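PDB 3OYV: imelysin from Bacteroides ovatus ATCC 8483, which is probably an outer-membrane, metal-binding imelysin-like protein with a role in bacterial iron uptake, its peptidase activity being inferred. Local coordinates for residues P11-D15 against F349-K353; P263-E269 against P357-Q361. The contacts are given in a common frame with arbitrary orientation. Where two conformers were deposited one is given. Residue numbers count along the deposited sequence, not the author numbering.

Contact 1: P11-D15 against F349-K353. With GOL (glycerol), chain E.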
loop_
_atom_site.group_PDB
_atom_site.type_symbol
_atom_site.label_atom_id
_atom_site.label_comp_id
_atom_site.label_asym_id
_atom_site.label_seq_id
_atom_site.Cartn_x
_atom_site.Cartn_y
_atom_site.Cartn_z
ATOM N N PRO A 11 -20.464 -10.957 6.137
ATOM C CA PRO A 11 -20.220 -9.660 5.479
ATOM C C PRO A 11 -20.309 -8.427 6.357
ATOM O O PRO A 11 -19.863 -7.332 5.937
ATOM C CB PRO A 11 -21.367 -9.542 4.457
ATOM C CG PRO A 11 -21.982 -10.884 4.364
ATOM C CD PRO A 11 -21.758 -11.526 5.700
ATOM N N ALA A 12 -20.862 -8.569 7.554
ATOM C CA ALA A 12 -20.973 -7.425 8.468
ATOM C C ALA A 12 -21.619 -6.198 7.817
ATOM O O ALA A 12 -21.046 -5.100 7.791
ATOM C CB ALA A 12 -19.582 -7.079 8.998
ATOM N N ASN A 13 -22.830 -6.373 7.321
ATOM C CA ASN A 13 -23.620 -5.305 6.731
ATOM C C ASN A 13 -24.058 -4.297 7.802
ATOM O O ASN A 13 -24.608 -4.686 8.827
ATOM C CB ASN A 13 -24.894 -5.879 6.092
ATOM C CG ASN A 13 -25.716 -4.815 5.395
ATOM O OD1 ASN A 13 -25.356 -4.361 4.307
ATOM N ND2 ASN A 13 -26.843 -4.427 6.003
ATOM N N ILE A 14 -23.838 -3.017 7.550
ATOM C CA ILE A 14 -24.403 -1.966 8.386
ATOM C C ILE A 14 -24.535 -0.713 7.537
ATOM O O ILE A 14 -23.714 -0.490 6.648
ATOM C CB ILE A 14 -23.543 -1.764 9.637
ATOM C CG1 ILE A 14 -24.196 -0.767 10.578
ATOM C CG2 ILE A 14 -22.091 -1.335 9.248
ATOM C CD1 ILE A 14 -23.537 -0.744 11.975
ATOM N N ASP A 15 -25.565 0.082 7.777
ATOM C CA ASP A 15 -25.697 1.381 7.152
ATOM C C ASP A 15 -25.651 2.474 8.213
ATOM O O ASP A 15 -25.991 2.236 9.375
ATOM C CB ASP A 15 -27.005 1.478 6.373
ATOM C CG ASP A 15 -27.101 0.456 5.255
ATOM O OD1 ASP A 15 -26.175 0.408 4.426
ATOM O OD2 ASP A 15 -28.110 -0.285 5.201
ATOM N N PHE A 349 -14.171 0.731 4.907
ATOM C CA PHE A 349 -15.461 0.120 5.315
ATOM C C PHE A 349 -16.460 1.179 5.784
ATOM O O PHE A 349 -17.647 1.097 5.502
ATOM C CB PHE A 349 -15.159 -0.866 6.446
ATOM C CG PHE A 349 -16.363 -1.571 7.033
ATOM C CD1 PHE A 349 -17.149 -0.973 7.989
ATOM C CD2 PHE A 349 -16.615 -2.891 6.730
ATOM C CE1 PHE A 349 -18.227 -1.649 8.523
ATOM C CE2 PHE A 349 -17.682 -3.568 7.299
ATOM C CZ PHE A 349 -18.487 -2.936 8.170
ATOM N N LEU A 350 -15.944 2.152 6.518
ATOM C CA LEU A 350 -16.737 3.232 7.115
ATOM C C LEU A 350 -17.187 4.287 6.123
ATOM O O LEU A 350 -18.141 5.020 6.400
ATOM C CB LEU A 350 -15.950 3.853 8.283
ATOM C CG LEU A 350 -15.687 2.950 9.510
ATOM C CD1 LEU A 350 -14.657 3.603 10.463
ATOM C CD2 LEU A 350 -17.002 2.557 10.232
ATOM N N LEU A 351 -16.526 4.344 4.956
ATOM C CA LEU A 351 -16.791 5.354 3.949
ATOM C C LEU A 351 -17.556 4.864 2.716
ATOM O O LEU A 351 -18.196 5.664 2.041
ATOM C CB LEU A 351 -15.485 6.022 3.490
ATOM C CG LEU A 351 -14.784 6.892 4.516
ATOM C CD1 LEU A 351 -13.445 7.377 3.945
ATOM C CD2 LEU A 351 -15.686 8.077 4.934
ATOM N N TYR A 352 -17.416 3.575 2.397
ATOM C CA TYR A 352 -17.926 2.992 1.173
ATOM C C TYR A 352 -18.847 1.809 1.422
ATOM O O TYR A 352 -18.684 1.092 2.422
ATOM C CB TYR A 352 -16.775 2.459 0.346
ATOM C CG TYR A 352 -15.863 3.467 -0.296
ATOM C CD1 TYR A 352 -16.115 3.951 -1.560
ATOM C CD2 TYR A 352 -14.683 3.866 0.343
ATOM C CE1 TYR A 352 -15.219 4.819 -2.178
ATOM C CE2 TYR A 352 -13.811 4.749 -0.251
ATOM C CZ TYR A 352 -14.068 5.203 -1.521
ATOM O OH TYR A 352 -13.151 6.046 -2.097
ATOM N N LYS A 353 -19.754 1.597 0.479
ATOM C CA LYS A 353 -20.483 0.356 0.443
ATOM C C LYS A 353 -20.702 -0.044 -1.009
ATOM O O LYS A 353 -21.237 0.731 -1.805
ATOM C CB LYS A 353 -21.787 0.529 1.195
ATOM C CG LYS A 353 -22.574 -0.783 1.273
ATOM C CD LYS A 353 -23.808 -0.665 2.100
ATOM C CE LYS A 353 -24.443 -2.015 2.327
ATOM N NZ LYS A 353 -25.773 -1.863 2.985
HETATM C C1 GOL E . -18.567 -2.380 4.162
HETATM O O1 GOL E . -19.013 -1.549 3.101
HETATM C C2 GOL E . -19.427 -3.657 4.306
HETATM O O2 GOL E . -19.341 -4.430 3.088
HETATM C C3 GOL E . -20.941 -3.383 4.507
HETATM O O3 GOL E . -21.329 -2.777 5.754
HETATM O O HOH W 1 -28.430 -3.077 4.387
#

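Contact 2: P263-E269 against P357-Q361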
loop_
_atom_site.group_PDB
_atom_site.type_symbol
_atom_site.label_atom_id
_atom_site.label_comp_id
_atom_site.label_asym_id
_atom_site.label_seq_id
_atom_site.Cartn_x
_atom_site.Cartn_y
_atom_site.Cartn_z
ATOM N N PRO A 263 -22.362 15.960 8.670
ATOM C CA PRO A 263 -22.551 14.788 7.838
ATOM C C PRO A 263 -23.559 15.000 6.717
ATOM O O PRO A 263 -24.596 15.634 6.930
ATOM C CB PRO A 263 -22.999 13.717 8.826
ATOM C CG PRO A 263 -23.396 14.417 10.037
ATOM C CD PRO A 263 -22.765 15.731 10.065
ATOM N N SER A 264 -23.234 14.507 5.530
ATOM C CA SER A 264 -24.072 14.590 4.329
ATOM C C SER A 264 -23.524 13.649 3.273
ATOM O O SER A 264 -22.381 13.164 3.404
ATOM C CB SER A 264 -24.077 16.004 3.749
ATOM O OG SER A 264 -22.777 16.344 3.253
ATOM N N ASN A 265 -24.302 13.418 2.220
ATOM C CA ASN A 265 -23.823 12.635 1.089
ATOM C C ASN A 265 -22.573 13.256 0.490
ATOM O O ASN A 265 -21.625 12.561 0.157
ATOM C CB ASN A 265 -24.908 12.462 0.029
ATOM C CG ASN A 265 -26.041 11.593 0.532
ATOM O OD1 ASN A 265 -25.958 11.027 1.632
ATOM N ND2 ASN A 265 -27.107 11.504 -0.244
ATOM N N SER A 266 -22.570 14.569 0.382
ATOM C CA SER A 266 -21.434 15.278 -0.193
ATOM C C SER A 266 -20.194 15.106 0.670
ATOM O O SER A 266 -19.092 14.954 0.159
ATOM C CB SER A 266 -21.754 16.761 -0.340
ATOM O OG SER A 266 -22.774 16.952 -1.295
ATOM N N ALA A 267 -20.365 15.155 1.985
ATOM C CA ALA A 267 -19.252 14.962 2.909
ATOM C C ALA A 267 -18.654 13.555 2.833
ATOM O O ALA A 267 -17.431 13.394 2.918
ATOM C CB ALA A 267 -19.634 15.295 4.330
ATOM N N PHE A 268 -19.506 12.558 2.665
ATOM C CA PHE A 268 -19.023 11.191 2.438
ATOM C C PHE A 268 -18.193 11.140 1.159
ATOM O O PHE A 268 -17.138 10.543 1.114
ATOM C CB PHE A 268 -20.184 10.193 2.418
ATOM C CG PHE A 268 -20.456 9.528 3.759
ATOM C CD1 PHE A 268 -19.605 8.570 4.270
ATOM C CD2 PHE A 268 -21.591 9.846 4.480
ATOM C CE1 PHE A 268 -19.856 7.961 5.485
ATOM C CE2 PHE A 268 -21.857 9.236 5.693
ATOM C CZ PHE A 268 -20.979 8.287 6.200
ATOM N N GLU A 269 -18.745 11.706 0.081
ATOM C CA GLU A 269 -18.021 11.741 -1.201
ATOM C C GLU A 269 -16.647 12.403 -1.064
ATOM O O GLU A 269 -15.660 11.917 -1.594
ATOM C CB GLU A 269 -18.829 12.465 -2.284
ATOM C CG GLU A 269 -20.067 11.657 -2.714
ATOM C CD GLU A 269 -21.131 12.446 -3.483
ATOM O OE1 GLU A 269 -20.901 13.625 -3.818
ATOM O OE2 GLU A 269 -22.218 11.861 -3.743
ATOM N N PRO A 357 -19.585 5.712 -2.481
ATOM C CA PRO A 357 -19.619 6.356 -1.180
ATOM C C PRO A 357 -20.910 6.030 -0.454
ATOM O O PRO A 357 -21.985 5.954 -1.084
ATOM C CB PRO A 357 -19.564 7.855 -1.523
ATOM C CG PRO A 357 -18.776 7.904 -2.788
ATOM C CD PRO A 357 -19.246 6.667 -3.548
ATOM N N ARG A 358 -20.823 5.871 0.866
ATOM C CA ARG A 358 -22.031 5.717 1.659
ATOM C C ARG A 358 -22.880 6.980 1.619
ATOM O O ARG A 358 -22.382 8.089 1.388
ATOM C CB ARG A 358 -21.691 5.376 3.083
ATOM C CG ARG A 358 -21.154 3.985 3.206
ATOM C CD ARG A 358 -20.765 3.714 4.631
ATOM N NE ARG A 358 -20.239 2.375 4.932
ATOM C CZ ARG A 358 -20.976 1.310 5.255
ATOM N NH1 ARG A 358 -22.310 1.314 5.136
ATOM N NH2 ARG A 358 -20.371 0.208 5.657
ATOM N N LYS A 359 -24.163 6.781 1.896
ATOM C CA LYS A 359 -25.133 7.864 1.959
ATOM C C LYS A 359 -25.758 7.907 3.341
ATOM O O LYS A 359 -25.822 6.901 4.063
ATOM C CB LYS A 359 -26.239 7.677 0.905
ATOM C CG LYS A 359 -25.729 7.673 -0.513
ATOM C CD LYS A 359 -26.864 7.479 -1.464
ATOM C CE LYS A 359 -26.388 7.505 -2.903
ATOM N NZ LYS A 359 -27.530 7.382 -3.862
ATOM N N VAL A 360 -26.214 9.097 3.698
ATOM C CA VAL A 360 -26.992 9.274 4.906
ATOM C C VAL A 360 -28.454 8.857 4.600
ATOM O O VAL A 360 -28.883 8.751 3.441
ATOM C CB VAL A 360 -26.867 10.723 5.447
ATOM C CG1 VAL A 360 -25.361 11.129 5.623
ATOM C CG2 VAL A 360 -27.602 11.700 4.553
ATOM N N GLN A 361 -29.199 8.606 5.655
ATOM C CA GLN A 361 -30.562 8.079 5.531
ATOM C C GLN A 361 -31.499 9.135 4.947
ATOM O O GLN A 361 -31.278 10.347 5.045
ATOM C CB GLN A 361 -31.080 7.674 6.921
ATOM C CG GLN A 361 -31.582 6.257 7.058
ATOM C CD GLN A 361 -32.199 6.037 8.433
ATOM O OE1 GLN A 361 -32.747 6.971 9.035
ATOM N NE2 GLN A 361 -32.104 4.812 8.941
ATOM O OXT GLN A 361 -32.541 8.801 4.370
HETATM O O HOH W 2 -22.423 9.966 -0.568
HETATM O O HOH W 3 -29.408 10.011 1.018
#

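Contact 1: P11-D15 against F349-K353
Lys-353 does the reaching here. All four of its chi angles are near 180°, so from the strand 352-353 the side chain runs out fully extended to the N-terminal loop 11-15. There NZ donates to Asn-13 OD1 at 2.9 Å and makes a salt bridge with Asp-15 OD1 at 2.7 Å. Both loop side chains start with CA-to-CB pointing away and bring their ends back: Asn-13 through a t chi1, Asp-15 through an m chi1. A water closes the group, accepting from Asn-13 ND2 at 2.6 Å, donating to Asp-15 OD2 at 2.9 Å and taking a weak bond from Lys-353 NZ at 3.2 Å.

Further in, Phe-349, in the last turn of helix 343-351, leaves sideways, and its t chi1 brings the ring up to the loop. Ala-12 O lies 3.4 Å from Phe-349 CZ at the ring edge, and Ile-14 CG2 packs 3.9 Å from Phe-349 CE1. Tyr-117 meets the same ring edge-to-face.

Between these two patches sits a glycerol, probably from the crystallisation liquor. Its C1 lies over one face of the Phe-349 ring, O1 donates to Tyr-352 O at 2.7 Å, and O3 donates to Ala-12 O and accepts from Ile-14 N, both at 3.1 Å; Arg-358 NH2 is a further partner. The contact thus fastens the loop before helix 21-47 to the end of helix 343-351 in the largely helical imelysin fold. Its chemistry is split: a charged, hydrated bridge and an apolar patch, with a small polar cleft between them where backbone groups and Arg-358 can hold a hydroxylated guest.

Contact 2: P263-E269 against P357-Q361
An N-capped helix, 265-283 of the largely helical imelysin fold, packs its first turn here against the extended C-terminal tail of the chain. Pro-263 leads in from the loop after helix 223-261, its carbonyl carbon 4.4 Å from Val-360 CG1. Ser-264 is the N-cap: with chi1 in the p well, its OG accepts from Ala-267 N at 3.0 Å, while its backbone O takes Phe-268 N, also at 3.0 Å.

Asn-265, in the first turn, turns the end of its side chain to the tail. OD1 accepts from Val-360 N at 2.8 Å, with an N-H...O angle of 161°, the sole direct hydrogen bond between the two segments. ND2 of the same amide donates to a water that in turn donates to Val-360 O, so the side chain engages both backbone polar groups of Val-360, one directly and one through solvent.

Phe-268 points at the tail, its CB 3.2 Å from Arg-358 O. Arg-358 CB sits over its ring face in a CH-pi contact, 4.1 Å from the centroid and 18° off the normal, whereas Val-360 CG1 meets the ring edge, 4.0 Å from Phe-268 CE2. The Arg-358 guanidinium leads away to Ile-14 O and Phe-349 O. Tyr-16 packs edge-to-face on the Phe-268 ring and also touches Val-360.

Glu-269 closes the segment with its aliphatic part, CG lying 4.0 Å from Pro-357 CG. A second water spans the two backbones, donating to Asn-265 O at 2.8 Å and to Arg-358 O at 2.7 Å.

Overall arrangement
Starting from the N terminus, the loop 11-15 precedes helix 21-47 and waits 334 residues for its partner: contact 1 closes this long, mostly helical loop when the chain returns at 349-353. Contact 2 opens within that span, at 263-269, and closes just past it, at 357-361, so the two loops cross rather than nest. The antiparallel strands 352-353 and 356-357 carry the chain from one contact to the other. The Arg-358 side chain of contact 2 joins them, reaching the backbones of both segments of contact 1. Together the contacts gather both chain ends, helix 343-351 and the start of helix 265-283 on one side of the molecule.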